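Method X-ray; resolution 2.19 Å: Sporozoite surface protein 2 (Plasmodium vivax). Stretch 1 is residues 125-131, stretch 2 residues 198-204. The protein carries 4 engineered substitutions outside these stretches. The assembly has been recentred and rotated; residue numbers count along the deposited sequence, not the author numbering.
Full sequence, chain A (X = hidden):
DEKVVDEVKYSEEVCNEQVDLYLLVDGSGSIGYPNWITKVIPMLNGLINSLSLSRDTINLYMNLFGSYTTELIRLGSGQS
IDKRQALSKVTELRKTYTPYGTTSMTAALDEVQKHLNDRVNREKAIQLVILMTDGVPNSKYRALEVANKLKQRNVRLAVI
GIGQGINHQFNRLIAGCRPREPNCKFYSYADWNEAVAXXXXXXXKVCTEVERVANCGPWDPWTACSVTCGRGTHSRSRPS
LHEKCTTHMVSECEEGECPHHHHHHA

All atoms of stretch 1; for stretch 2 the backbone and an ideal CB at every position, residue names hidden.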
ATOM      1  N   ALA A 125      -0.224  -1.483   4.092  1.00 33.14           N
ATOM      2  CA  ALA A 125       0.255  -1.793   2.750  1.00 31.40           C
ATOM      3  C   ALA A 125       1.517  -1.023   2.378  1.00 42.57           C
ATOM      4  O   ALA A 125       1.667   0.154   2.716  1.00 39.95           O
ATOM      5  CB  ALA A 125      -0.845  -1.540   1.717  1.00 29.25           C
ATOM      6  N   ILE A 126       2.421  -1.704   1.683  1.00 36.29           N
ATOM      7  CA  ILE A 126       3.518  -1.050   0.985  1.00 36.51           C
ATOM      8  C   ILE A 126       2.934  -0.055  -0.015  1.00 38.69           C
ATOM      9  O   ILE A 126       2.022  -0.395  -0.759  1.00 32.79           O
ATOM     10  CB  ILE A 126       4.344  -2.081   0.209  1.00 30.11           C
ATOM     11  CG1 ILE A 126       5.139  -2.960   1.183  1.00 37.33           C
ATOM     12  CG2 ILE A 126       5.278  -1.412  -0.753  1.00 31.58           C
ATOM     13  CD1 ILE A 126       5.703  -4.197   0.524  1.00 48.22           C
ATOM     14  N   GLN A 127       3.449   1.173  -0.015  1.00 37.75           N
ATOM     15  CA  GLN A 127       2.996   2.208  -0.934  1.00 34.92           C
ATOM     16  C   GLN A 127       4.011   2.313  -2.071  1.00 35.40           C
ATOM     17  O   GLN A 127       5.141   2.744  -1.853  1.00 31.34           O
ATOM     18  CB  GLN A 127       2.863   3.546  -0.195  1.00 30.73           C
ATOM     19  CG  GLN A 127       1.869   3.525   0.964  1.00 32.14           C
ATOM     20  CD  GLN A 127       0.465   3.142   0.503  1.00 40.75           C
ATOM     21  OE1 GLN A 127      -0.096   3.764  -0.395  1.00 34.85           O
ATOM     22  NE2 GLN A 127      -0.097   2.102   1.109  1.00 31.44           N
ATOM     23  N   LEU A 128       3.625   1.902  -3.277  1.00 26.57           N
ATOM     24  CA  LEU A 128       4.573   1.868  -4.386  1.00 29.90           C
ATOM     25  C   LEU A 128       4.057   2.668  -5.573  1.00 33.43           C
ATOM     26  O   LEU A 128       3.000   2.365  -6.127  1.00 35.28           O
ATOM     27  CB  LEU A 128       4.873   0.429  -4.822  1.00 27.29           C
ATOM     28  CG  LEU A 128       5.660   0.294  -6.137  1.00 35.16           C
ATOM     29  CD1 LEU A 128       7.083   0.903  -6.057  1.00 31.23           C
ATOM     30  CD2 LEU A 128       5.720  -1.154  -6.587  1.00 29.48           C
ATOM     31  N   VAL A 129       4.800   3.697  -5.962  1.00 35.11           N
ATOM     32  CA  VAL A 129       4.438   4.451  -7.156  1.00 30.25           C
ATOM     33  C   VAL A 129       5.297   4.013  -8.325  1.00 26.36           C
ATOM     34  O   VAL A 129       6.527   4.000  -8.233  1.00 29.68           O
ATOM     35  CB  VAL A 129       4.611   5.966  -6.977  1.00 23.68           C
ATOM     36  CG1 VAL A 129       4.299   6.677  -8.295  1.00 26.62           C
ATOM     37  CG2 VAL A 129       3.706   6.485  -5.864  1.00 26.30           C
ATOM     38  N   ILE A 130       4.655   3.645  -9.425  1.00 25.60           N
ATOM     39  CA  ILE A 130       5.400   3.427 -10.656  1.00 25.39           C
ATOM     40  C   ILE A 130       5.093   4.580 -11.603  1.00 35.58           C
ATOM     41  O   ILE A 130       3.952   4.762 -12.024  1.00 26.55           O
ATOM     42  CB  ILE A 130       5.055   2.075 -11.299  1.00 30.63           C
ATOM     43  CG1 ILE A 130       5.446   0.933 -10.358  1.00 31.41           C
ATOM     44  CG2 ILE A 130       5.762   1.923 -12.638  1.00 30.82           C
ATOM     45  CD1 ILE A 130       5.196  -0.440 -10.949  1.00 33.87           C
ATOM     46  N   LEU A 131       6.113   5.377 -11.904  1.00 28.12           N
ATOM     47  CA  LEU A 131       5.950   6.552 -12.753  1.00 30.09           C
ATOM     48  C   LEU A 131       6.520   6.274 -14.141  1.00 32.15           C
ATOM     49  O   LEU A 131       7.730   6.104 -14.296  1.00 30.89           O
ATOM     50  CB  LEU A 131       6.643   7.764 -12.112  1.00 22.94           C
ATOM     51  CG  LEU A 131       6.650   9.075 -12.905  1.00 34.81           C
ATOM     52  CD1 LEU A 131       5.239   9.641 -13.062  1.00 23.22           C
ATOM     53  CD2 LEU A 131       7.585  10.088 -12.225  1.00 28.65           C
ATOM     54  N   UNK A 198      12.817  -4.751 -11.987  1.00 43.75           N
ATOM     55  CA  UNK A 198      13.076  -3.561 -11.175  1.00 37.64           C
ATOM     56  C   UNK A 198      12.104  -3.488 -10.003  1.00 37.02           C
ATOM     57  O   UNK A 198      12.494  -3.203  -8.872  1.00 43.82           O
ATOM     58  CB  UNK A 198      12.971  -2.295 -12.028  1.00 37.64           C
ATOM     59  N   UNK A 199      10.835  -3.745 -10.303  1.00 35.27           N
ATOM     60  CA  UNK A 199       9.730  -3.697  -9.341  1.00 39.47           C
ATOM     61  C   UNK A 199       9.816  -4.811  -8.289  1.00 45.98           C
ATOM     62  O   UNK A 199       9.390  -4.640  -7.147  1.00 41.57           O
ATOM     63  CB  UNK A 199       8.395  -3.794 -10.082  1.00 39.47           C
ATOM     64  N   UNK A 200      10.394  -5.941  -8.677  1.00 37.02           N
ATOM     65  CA  UNK A 200      10.344  -7.155  -7.850  1.00 37.96           C
ATOM     66  C   UNK A 200      10.816  -6.989  -6.396  1.00 47.42           C
ATOM     67  O   UNK A 200      10.087  -7.367  -5.478  1.00 46.67           O
ATOM     68  CB  UNK A 200      11.195  -8.238  -8.516  1.00 37.96           C
ATOM     69  N   UNK A 201      12.017  -6.411  -6.173  1.00 49.12           N
ATOM     70  CA  UNK A 201      12.479  -6.260  -4.785  1.00 50.03           C
ATOM     71  C   UNK A 201      11.591  -5.336  -3.954  1.00 47.60           C
ATOM     72  O   UNK A 201      11.595  -5.435  -2.731  1.00 54.95           O
ATOM     73  CB  UNK A 201      13.913  -5.726  -4.773  1.00 50.03           C
ATOM     74  N   UNK A 202      10.841  -4.456  -4.610  1.00 37.76           N
ATOM     75  CA  UNK A 202       9.974  -3.524  -3.903  1.00 40.07           C
ATOM     76  C   UNK A 202       8.764  -4.226  -3.300  1.00 48.96           C
ATOM     77  O   UNK A 202       8.171  -3.732  -2.345  1.00 50.51           O
ATOM     78  CB  UNK A 202       9.515  -2.411  -4.848  1.00 40.07           C
ATOM     79  N   UNK A 203       8.387  -5.368  -3.872  1.00 45.57           N
ATOM     80  CA  UNK A 203       7.127  -6.007  -3.510  1.00 45.21           C
ATOM     81  C   UNK A 203       7.292  -7.454  -3.060  1.00 42.99           C
ATOM     82  O   UNK A 203       6.301  -8.128  -2.778  1.00 47.75           O
ATOM     83  CB  UNK A 203       6.164  -5.952  -4.697  1.00 45.21           C
ATOM     84  N   UNK A 204       8.537  -7.926  -3.003  1.00 38.64           N
ATOM     85  CA  UNK A 204       8.822  -9.295  -2.600  1.00 49.42           C
ATOM     86  C   UNK A 204       8.212  -9.571  -1.235  1.00 62.05           C
ATOM     87  O   UNK A 204       8.230  -8.711  -0.353  1.00 60.51           O
ATOM     88  CB  UNK A 204      10.330  -9.552  -2.577  1.00 49.42           C
TER

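Residues 126-131 of stretch 1 form a strand; the CA-to-CB bonds of Ile126 and Leu128 point toward stretch 2, while that of Ile130 points sideways. The helix of stretch 2 runs nearly antiparallel to the strand at 166°. What the strand offers here is a row of aliphatic side chains with no polar side-chain atom among them, so the positions that meet it should be apolar.

At position 198 the ideal CB has nothing of stretch 1 within 5.5 Å, and the phi/psi of -68/-45° is plainly helical. Stretch 1 sets no demand, and most helix-compatible residues would do. The residue is Leu198, whose side chain does not reach the strand.

Position 199 is different. Its CA-to-CB bond points toward the strand, and the ideal CB lies 4.7 Å from CD1 of Ile130 and 5.1 Å from CD2 of Leu128. A medium-sized aliphatic chain, such as leucine, isoleucine, valine or methionine, could fill the space between these two methyls, whereas a charged group would find no partner in them. The residue is Ile199, which packs against both: its CD1 lies 3.6 Å from Ile130 CD1, and its CG2 4.1 Å from Leu128 CD2 and 4.4 Å from Ile130 CD1. The CA-to-CB bond of Ile130 points sideways, but the end of its chain comes nearer and so completes the first contact.

Position 200 has no strand atom within 5.5 Å of its ideal CB, so a polar or charged residue costs nothing here. It is Lys200, an extended chain with all four chi angles t, which remains out of reach of stretch 1.

Position 201 is likewise out of reach. Its phi of -64° is compatible with proline, and its backbone N makes no bond to the preceding turn, so the lack of an amide hydrogen would forfeit nothing there. Other residues could adopt these angles too, but the residue is Pro201, and the helix is kinked at this point.

At position 202 the CA-to-CB bond again points toward the strand, the ideal CB lying 4.3 Å from CD1 of Leu128. A large apolar side chain, aliphatic or aromatic, could cover this methyl. Phe202 does so with its ring, its CG 4.2 Å from Leu128 CD1, which approaches obliquely. The backbone contributes as well: Phe202 O lies 3.8 Å from CD1 of Ile126, a packing contact, since a methyl is no hydrogen-bond donor.

Position 203 points its CA-to-CB bond sideways, with its ideal CB 5.2 Å from CD2 of Leu128. A side chain long enough to place a carbon against Leu128 would suit, and isoleucine, valine, leucine or methionine are all plausible. In Ile203, CG2 reaches 3.7 Å from Leu128 CD2. Leu128 thus touches three residues of stretch 2, Ile199, Phe202 and Ile203.

Position 204 turns its CA-to-CB bond away from the strand, and its phi/psi of -56/140° has left the helical region. Many residues would fit; the small Ala204 makes no contact.

Stretch 2, residues 198-204: LIKPFIA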
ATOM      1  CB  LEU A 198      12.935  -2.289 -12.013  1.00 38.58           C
ATOM      2  CG  LEU A 198      13.361  -0.997 -11.308  1.00 41.35           C
ATOM      3  CD1 LEU A 198      14.866  -0.908 -11.303  1.00 39.83           C
ATOM      4  CD2 LEU A 198      12.745   0.234 -11.974  1.00 41.31           C
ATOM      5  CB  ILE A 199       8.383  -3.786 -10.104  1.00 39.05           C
ATOM      6  CG1 ILE A 199       8.206  -2.543 -10.974  1.00 48.23           C
ATOM      7  CG2 ILE A 199       7.188  -3.940  -9.177  1.00 37.06           C
ATOM      8  CD1 ILE A 199       8.680  -1.283 -10.301  1.00 45.03           C
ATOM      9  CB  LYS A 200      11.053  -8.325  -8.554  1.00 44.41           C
ATOM     10  CG  LYS A 200      10.992  -9.647  -7.808  1.00 59.28           C
ATOM     11  CD  LYS A 200      11.609 -10.765  -8.634  1.00 75.06           C
ATOM     12  CE  LYS A 200      11.386 -12.128  -7.993  1.00 78.62           C
ATOM     13  NZ  LYS A 200      11.878 -13.222  -8.870  1.00 79.48           N
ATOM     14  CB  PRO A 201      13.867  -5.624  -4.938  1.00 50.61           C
ATOM     15  CG  PRO A 201      14.275  -5.911  -6.341  1.00 56.01           C
ATOM     16  CD  PRO A 201      13.013  -5.903  -7.132  1.00 52.75           C
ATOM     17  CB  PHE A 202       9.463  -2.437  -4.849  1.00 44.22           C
ATOM     18  CG  PHE A 202      10.503  -1.432  -5.261  1.00 58.20           C
ATOM     19  CD1 PHE A 202      10.834  -0.377  -4.430  1.00 70.23           C
ATOM     20  CD2 PHE A 202      11.112  -1.516  -6.501  1.00 54.97           C
ATOM     21  CE1 PHE A 202      11.774   0.558  -4.819  1.00 74.35           C
ATOM     22  CE2 PHE A 202      12.054  -0.584  -6.893  1.00 50.44           C
ATOM     23  CZ  PHE A 202      12.385   0.451  -6.054  1.00 57.76           C
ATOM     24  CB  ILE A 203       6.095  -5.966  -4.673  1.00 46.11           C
ATOM     25  CG1 ILE A 203       6.599  -6.759  -5.877  1.00 45.91           C
ATOM     26  CG2 ILE A 203       5.775  -4.539  -5.073  1.00 43.35           C
ATOM     27  CD1 ILE A 203       5.602  -6.797  -7.037  1.00 47.25           C
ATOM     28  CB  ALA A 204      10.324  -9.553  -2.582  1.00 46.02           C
TER
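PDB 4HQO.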